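Cpftsy (PDB 4AK9) is the chloroplast signal recognition particle receptor, a SIMIBI-class GTPase of the SRP54/FtsY family that acts in protein transport during chloroplast biogenesis. Local coordinates at the interface of chains A and B. Numbering follows the deposited sequence. Chains: chain A/B, Cpftsy.

Contact 1: the interface of chains A and B. Residues chain A 124, 210-211; chain B 46, 50, 54, 74.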
# COMPACT_ATOMS: atom_id res chain seq x y z
N VAL A 124 16.72 -1.69 -7.20
CA VAL A 124 16.87 -3.05 -6.69
C VAL A 124 16.78 -4.11 -7.77
O VAL A 124 17.39 -5.17 -7.65
CB VAL A 124 15.83 -3.38 -5.58
CG1 VAL A 124 15.63 -2.19 -4.67
CG2 VAL A 124 14.50 -3.81 -6.19
N ARG A 210 20.43 -4.31 -4.67
CA ARG A 210 19.57 -5.33 -4.09
C ARG A 210 18.40 -4.67 -3.37
O ARG A 210 18.40 -3.47 -3.12
CB ARG A 210 20.35 -6.17 -3.09
CG ARG A 210 21.56 -6.89 -3.69
CD ARG A 210 21.20 -8.26 -4.27
NE ARG A 210 20.50 -9.17 -3.34
CZ ARG A 210 20.90 -9.49 -2.10
NH1 ARG A 210 22.01 -8.98 -1.56
NH2 ARG A 210 20.16 -10.34 -1.37
N LEU A 211 17.42 -5.48 -3.01
CA LEU A 211 16.27 -4.99 -2.26
C LEU A 211 16.67 -4.44 -0.92
O LEU A 211 16.17 -3.40 -0.49
CB LEU A 211 15.29 -6.13 -2.08
CG LEU A 211 13.98 -5.72 -1.40
CD1 LEU A 211 13.34 -4.55 -2.13
CD2 LEU A 211 13.10 -6.97 -1.44
N GLU B 46 19.65 -15.78 -3.73
CA GLU B 46 19.43 -14.42 -3.24
C GLU B 46 18.59 -13.57 -4.20
O GLU B 46 17.75 -12.80 -3.75
CB GLU B 46 20.75 -13.73 -2.91
CG GLU B 46 21.48 -14.38 -1.72
CD GLU B 46 20.76 -14.21 -0.39
OE1 GLU B 46 19.68 -14.83 -0.20
OE2 GLU B 46 21.28 -13.47 0.47
N ASP B 50 14.80 -12.19 -3.40
CA ASP B 50 14.44 -10.78 -3.61
C ASP B 50 13.15 -10.67 -4.41
O ASP B 50 12.25 -9.89 -4.06
CB ASP B 50 15.57 -10.04 -4.32
CG ASP B 50 16.61 -9.49 -3.36
OD1 ASP B 50 16.59 -9.83 -2.15
OD2 ASP B 50 17.47 -8.69 -3.82
N GLU B 54 9.52 -9.24 -3.20
CA GLU B 54 8.73 -8.27 -3.98
C GLU B 54 7.32 -8.76 -4.32
O GLU B 54 6.38 -7.98 -4.32
CB GLU B 54 9.49 -7.79 -5.20
CG GLU B 54 10.75 -7.02 -4.82
CD GLU B 54 10.89 -5.68 -5.54
OE1 GLU B 54 11.26 -5.71 -6.75
OE2 GLU B 54 10.66 -4.60 -4.92
N ARG B 74 15.92 -17.33 4.26
CA ARG B 74 17.33 -17.21 3.86
C ARG B 74 18.29 -17.92 4.86
O ARG B 74 19.16 -18.73 4.45
CB ARG B 74 17.70 -15.74 3.70
CG ARG B 74 19.17 -15.48 3.49
CD ARG B 74 19.46 -14.04 3.14
NE ARG B 74 18.78 -13.62 1.91
CZ ARG B 74 17.71 -12.82 1.89
NH1 ARG B 74 17.21 -12.36 3.04
NH2 ARG B 74 17.15 -12.49 0.73

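Contact 2: the interface of chains A and B. Residues chain A 57-58, 60-63, 249, 277; chain B 60, 250, 277.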
# COMPACT_ATOMS: atom_id res chain seq x y z
N LEU A 57 -6.73 6.30 -0.39
CA LEU A 57 -5.87 5.31 0.26
C LEU A 57 -5.89 3.99 -0.52
O LEU A 57 -4.84 3.32 -0.64
CB LEU A 57 -6.26 5.09 1.74
CG LEU A 57 -6.07 6.26 2.72
CD1 LEU A 57 -6.55 5.85 4.13
CD2 LEU A 57 -4.62 6.74 2.82
N VAL A 58 -7.02 3.64 -1.09
CA VAL A 58 -7.13 2.44 -1.90
C VAL A 58 -6.16 2.52 -3.09
O VAL A 58 -5.52 1.53 -3.47
CB VAL A 58 -8.59 2.17 -2.33
CG1 VAL A 58 -8.65 0.97 -3.29
CG2 VAL A 58 -9.48 1.97 -1.09
N ASP A 60 -3.33 4.08 -3.05
CA ASP A 60 -1.98 4.38 -2.56
C ASP A 60 -1.47 5.81 -2.64
O ASP A 60 -0.27 6.05 -2.74
CB ASP A 60 -0.95 3.42 -3.17
CG ASP A 60 -0.67 2.24 -2.24
OD1 ASP A 60 -1.35 2.14 -1.19
OD2 ASP A 60 0.22 1.44 -2.56
N PHE A 61 -2.39 6.78 -2.61
CA PHE A 61 -2.07 8.02 -1.92
C PHE A 61 -1.89 7.61 -0.45
O PHE A 61 -2.83 7.10 0.18
CB PHE A 61 -3.22 9.00 -2.06
CG PHE A 61 -3.49 9.44 -3.47
CD1 PHE A 61 -4.24 8.65 -4.33
CD2 PHE A 61 -3.02 10.66 -3.91
CE1 PHE A 61 -4.50 9.04 -5.62
CE2 PHE A 61 -3.28 11.07 -5.21
CZ PHE A 61 -4.02 10.27 -6.07
N GLY A 62 -0.68 7.78 0.09
CA GLY A 62 -0.42 7.30 1.45
C GLY A 62 -1.13 8.12 2.52
O GLY A 62 -1.64 9.22 2.23
N PRO A 63 -1.19 7.61 3.77
CA PRO A 63 -1.98 8.31 4.81
C PRO A 63 -1.61 9.80 4.92
O PRO A 63 -2.50 10.65 4.98
CB PRO A 63 -1.62 7.56 6.10
CG PRO A 63 -1.40 6.10 5.59
CD PRO A 63 -0.68 6.29 4.24
N LEU A 249 2.93 1.93 -2.56
CA LEU A 249 3.53 2.76 -1.52
C LEU A 249 4.69 2.03 -0.85
O LEU A 249 5.57 2.63 -0.22
CB LEU A 249 2.47 3.11 -0.47
CG LEU A 249 2.72 4.37 0.35
CD1 LEU A 249 2.43 5.59 -0.51
CD2 LEU A 249 1.83 4.39 1.58
N ARG A 277 -2.67 1.06 -7.99
CA ARG A 277 -2.03 1.84 -6.93
C ARG A 277 -1.25 3.03 -7.48
O ARG A 277 -0.22 3.41 -6.92
CB ARG A 277 -1.12 0.92 -6.05
CG ARG A 277 -1.92 -0.26 -5.47
CD ARG A 277 -1.01 -1.42 -4.97
NE ARG A 277 -0.39 -1.02 -3.73
CZ ARG A 277 0.27 -1.82 -2.90
NH1 ARG A 277 0.40 -3.10 -3.16
NH2 ARG A 277 0.77 -1.30 -1.79
N ASP B 60 0.82 -6.59 -0.26
CA ASP B 60 0.69 -5.85 1.01
C ASP B 60 1.04 -6.56 2.30
O ASP B 60 0.57 -6.22 3.37
CB ASP B 60 -0.68 -5.13 1.13
CG ASP B 60 -0.56 -3.62 0.88
OD1 ASP B 60 0.54 -3.18 0.49
OD2 ASP B 60 -1.57 -2.89 1.09
N ASN B 250 -2.39 0.67 4.30
CA ASN B 250 -2.74 2.01 4.75
C ASN B 250 -3.64 2.04 5.99
O ASN B 250 -3.67 3.06 6.69
CB ASN B 250 -3.34 2.81 3.60
CG ASN B 250 -2.33 3.04 2.53
OD1 ASN B 250 -1.18 3.37 2.84
ND2 ASN B 250 -2.71 2.82 1.27
N ARG B 277 -4.82 -7.07 -1.91
CA ARG B 277 -3.92 -6.68 -0.83
C ARG B 277 -4.09 -7.49 0.45
O ARG B 277 -3.90 -6.97 1.55
CB ARG B 277 -4.07 -5.15 -0.58
CG ARG B 277 -3.88 -4.34 -1.87
CD ARG B 277 -4.31 -2.86 -1.72
NE ARG B 277 -3.32 -2.16 -0.91
CZ ARG B 277 -3.13 -0.85 -0.88
NH1 ARG B 277 -3.89 -0.03 -1.60
NH2 ARG B 277 -2.18 -0.35 -0.10

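Contact 3: the interface of chains A and B. Residues chain A 246-247, 277; chain B 54, 57-58.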
# COMPACT_ATOMS: atom_id res chain seq x y z
N THR A 246 4.18 -1.62 -9.14
CA THR A 246 3.22 -2.60 -8.62
C THR A 246 3.38 -2.84 -7.12
O THR A 246 2.50 -3.40 -6.50
CB THR A 246 3.23 -3.94 -9.36
OG1 THR A 246 4.50 -4.59 -9.17
CG2 THR A 246 2.94 -3.74 -10.85
N THR A 247 4.50 -2.42 -6.54
CA THR A 247 4.64 -2.48 -5.10
C THR A 247 3.99 -1.28 -4.43
O THR A 247 3.90 -1.23 -3.21
CB THR A 247 6.12 -2.62 -4.65
OG1 THR A 247 6.86 -1.43 -4.98
CG2 THR A 247 6.73 -3.82 -5.33
N ARG A 277 -2.67 1.06 -7.99
CA ARG A 277 -2.03 1.84 -6.93
C ARG A 277 -1.25 3.03 -7.48
O ARG A 277 -0.22 3.41 -6.92
CB ARG A 277 -1.12 0.92 -6.05
CG ARG A 277 -1.92 -0.26 -5.47
CD ARG A 277 -1.01 -1.42 -4.97
NE ARG A 277 -0.39 -1.02 -3.73
CZ ARG A 277 0.27 -1.82 -2.90
NH1 ARG A 277 0.40 -3.10 -3.16
NH2 ARG A 277 0.77 -1.30 -1.79
N GLU B 54 9.52 -9.24 -3.20
CA GLU B 54 8.73 -8.27 -3.98
C GLU B 54 7.32 -8.76 -4.32
O GLU B 54 6.38 -7.98 -4.32
CB GLU B 54 9.49 -7.79 -5.20
CG GLU B 54 10.75 -7.02 -4.82
CD GLU B 54 10.89 -5.68 -5.54
OE1 GLU B 54 11.26 -5.71 -6.75
OE2 GLU B 54 10.66 -4.60 -4.92
N LEU B 57 5.38 -8.00 -1.32
CA LEU B 57 5.07 -6.56 -1.20
C LEU B 57 3.90 -6.16 -2.10
O LEU B 57 3.11 -5.29 -1.74
CB LEU B 57 6.29 -5.68 -1.50
CG LEU B 57 7.47 -5.81 -0.50
CD1 LEU B 57 8.63 -4.92 -1.00
CD2 LEU B 57 7.11 -5.42 0.92
N VAL B 58 3.78 -6.80 -3.27
CA VAL B 58 2.66 -6.53 -4.17
C VAL B 58 1.33 -6.88 -3.52
O VAL B 58 0.34 -6.16 -3.70
CB VAL B 58 2.81 -7.28 -5.50
CG1 VAL B 58 1.55 -7.08 -6.35
CG2 VAL B 58 4.06 -6.80 -6.24

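Contact 1: the interface of chains A and B
A:Arg210 meets B:Asp50 through NE rather than through the tip of its guanidinium: NE lies 3.1 Å from the carboxylate oxygen OD2, a salt bridge whose hydrogen bond is weak because the N-H is bent away (131° at H). The two side chains cross at about a right angle, yet their planar groups are only 10° from parallel. The same OD2 faces the backbone N of A:Leu211 at 3.3 Å, a long, weak bond that is nearly straight. A:Arg210 NH2 extends the charge pairing more loosely to B:Glu46 OE2, 3.8 Å away. An alanine in place of A:Arg210 would probably leave B:Asp50 and B:Glu46 without their positive partner across the interface. Beside this polar pair, A:Leu211 CB packs on B:Asp50 CG. A:Val124 CG2 points at B:Glu54 OE1, tip to tip, at 3.8 Å. In the second shell, B:Arg74 NE donates to B:Glu46 OE1 (2.6 Å) on its syn lone pair and within the guanidinium plane, which should restrain that carboxylate's rotation, while B:Arg74 NH2 forms a long salt bridge to B:Asp50 OD1 (4.0 Å). The B:Arg74 chain is extended through its first two torsions (chi1 171°), which carries it across to helix 45-58. B:Glu46, B:Asp50 and B:Glu54 line one side of helix 45-58, in the N-terminal helical region, and face the partner's GTPase domain: A:Val124 in the P-loop (GVNGGGKT), A:Arg210 ending the DTSGR stretch, the G3 motif, and A:Leu211 following it.

Contact 2: the interface of chains A and B
A:Asp60 and B:Arg277 meet tip to tip across the interface, their carboxylate and guanidinium planes almost perpendicular at 88°. The salt bridges form a reciprocal set: B:Arg277 NH2 lies 2.8 Å from A:Asp60 OD1, and A:Arg277 NH2 lies 3.0 Å from B:Asp60 OD1, in that case from above the carboxylate plane. Each arginine also grips the aspartate of its own chain side-on, NE and NH2 converging on OD2; A:Arg277 NE stands 2.8 Å from A:Asp60 OD2. The bend in each arginine chain at chi3 (75° in A:Arg277) turns the guanidinium toward these carboxylates. Hydrogen bonds from uncharged groups complete the site. B:Asn250 ND2 donates to A:Asp60 OD1 at 2.9 Å, nearly along the C-O axis, and makes a weak bond to A:Leu57 O. Within chain A, the backbone N of A:Leu249 reaches A:Asp60 OD2 at 2.7 Å, so both oxygens of this carboxylate have several donors. Stacking brings the like-charged arginines together: their guanidinium planes are 25° apart, with A:Arg277 NE over the centre of the B:Arg277 group, and the surrounding aspartates probably offset the repulsion. In van der Waals contact, B:Asn250 OD1 faces carbons, 3.3 Å from A:Pro63 CD, with A:Leu249 CD2 also near. A:Asp60 occupies the turn between helices 45-58 and 63-78, while B:Asn250 ends the 3-10 helix 245-250, and A:Arg277 and B:Arg277 lie in the loop before helix 280-288.

Contact 3: the interface of chains A and B
B:Val58, which buries 56 Å² at the end of helix 45-58, packs its side chain against A:Thr246. CG2 reaches both oxygens of the threonine, with the hydroxyl OG1 at 3.7 Å, and CG1 lies 3.8 Å from the carbonyl A:Thr246 O. Both methyls are thus in van der Waals contact with a partly polar surface, the two side chains meeting at a slant. A:Thr247 buries 48 Å² and turns its methyl, not its hydroxyl, toward chain B. Both threonines lie in the 3-10 helix 245-250, directly after strand 238-244 of the GTPase domain. With A:Thr247 OG1 between the backbone N and the carbonyl carbon (chi1 66°), CG2 faces the partner. It stands 4.0 Å from B:Glu54 OE2 and 4.1 Å from B:Val58 CG2, while the threonine and valine side chains cross at about a right angle. No hydrogen bond across is found among these residues, which suggests that fit matters more than directed bonds. Beside them, A:Arg277 presents its guanidinium edge to the backbone carbonyl of B:Val58, with A:Thr247 O 3.4 Å above one face. A:Arg277 NH1 comes within 3.1 Å of B:Val58 O, but its N-H points elsewhere, so the pair is not a hydrogen bond; any attraction is likely to be electrostatic.

Contact 3 lies between the other two: its C-alpha centre is about 14 Å from that of contact 1 and about 10 Å from that of contact 2, whose own centres are about 22 Å apart. B:Glu54 belongs to contacts 1 and 3; contacts 2 and 3 share A:Arg277 and the 3-10 helix 245-250. Helix 45-58 of chain B carries contact 1 into contact 3, and its chain A copy enters contact 2. There Asp60 and Arg277 of both chains meet, which places contact 2 near the two-fold axis, and each contact has its twin with the chains exchanged. The pairing may belong to the crystal rather than to the working receptor.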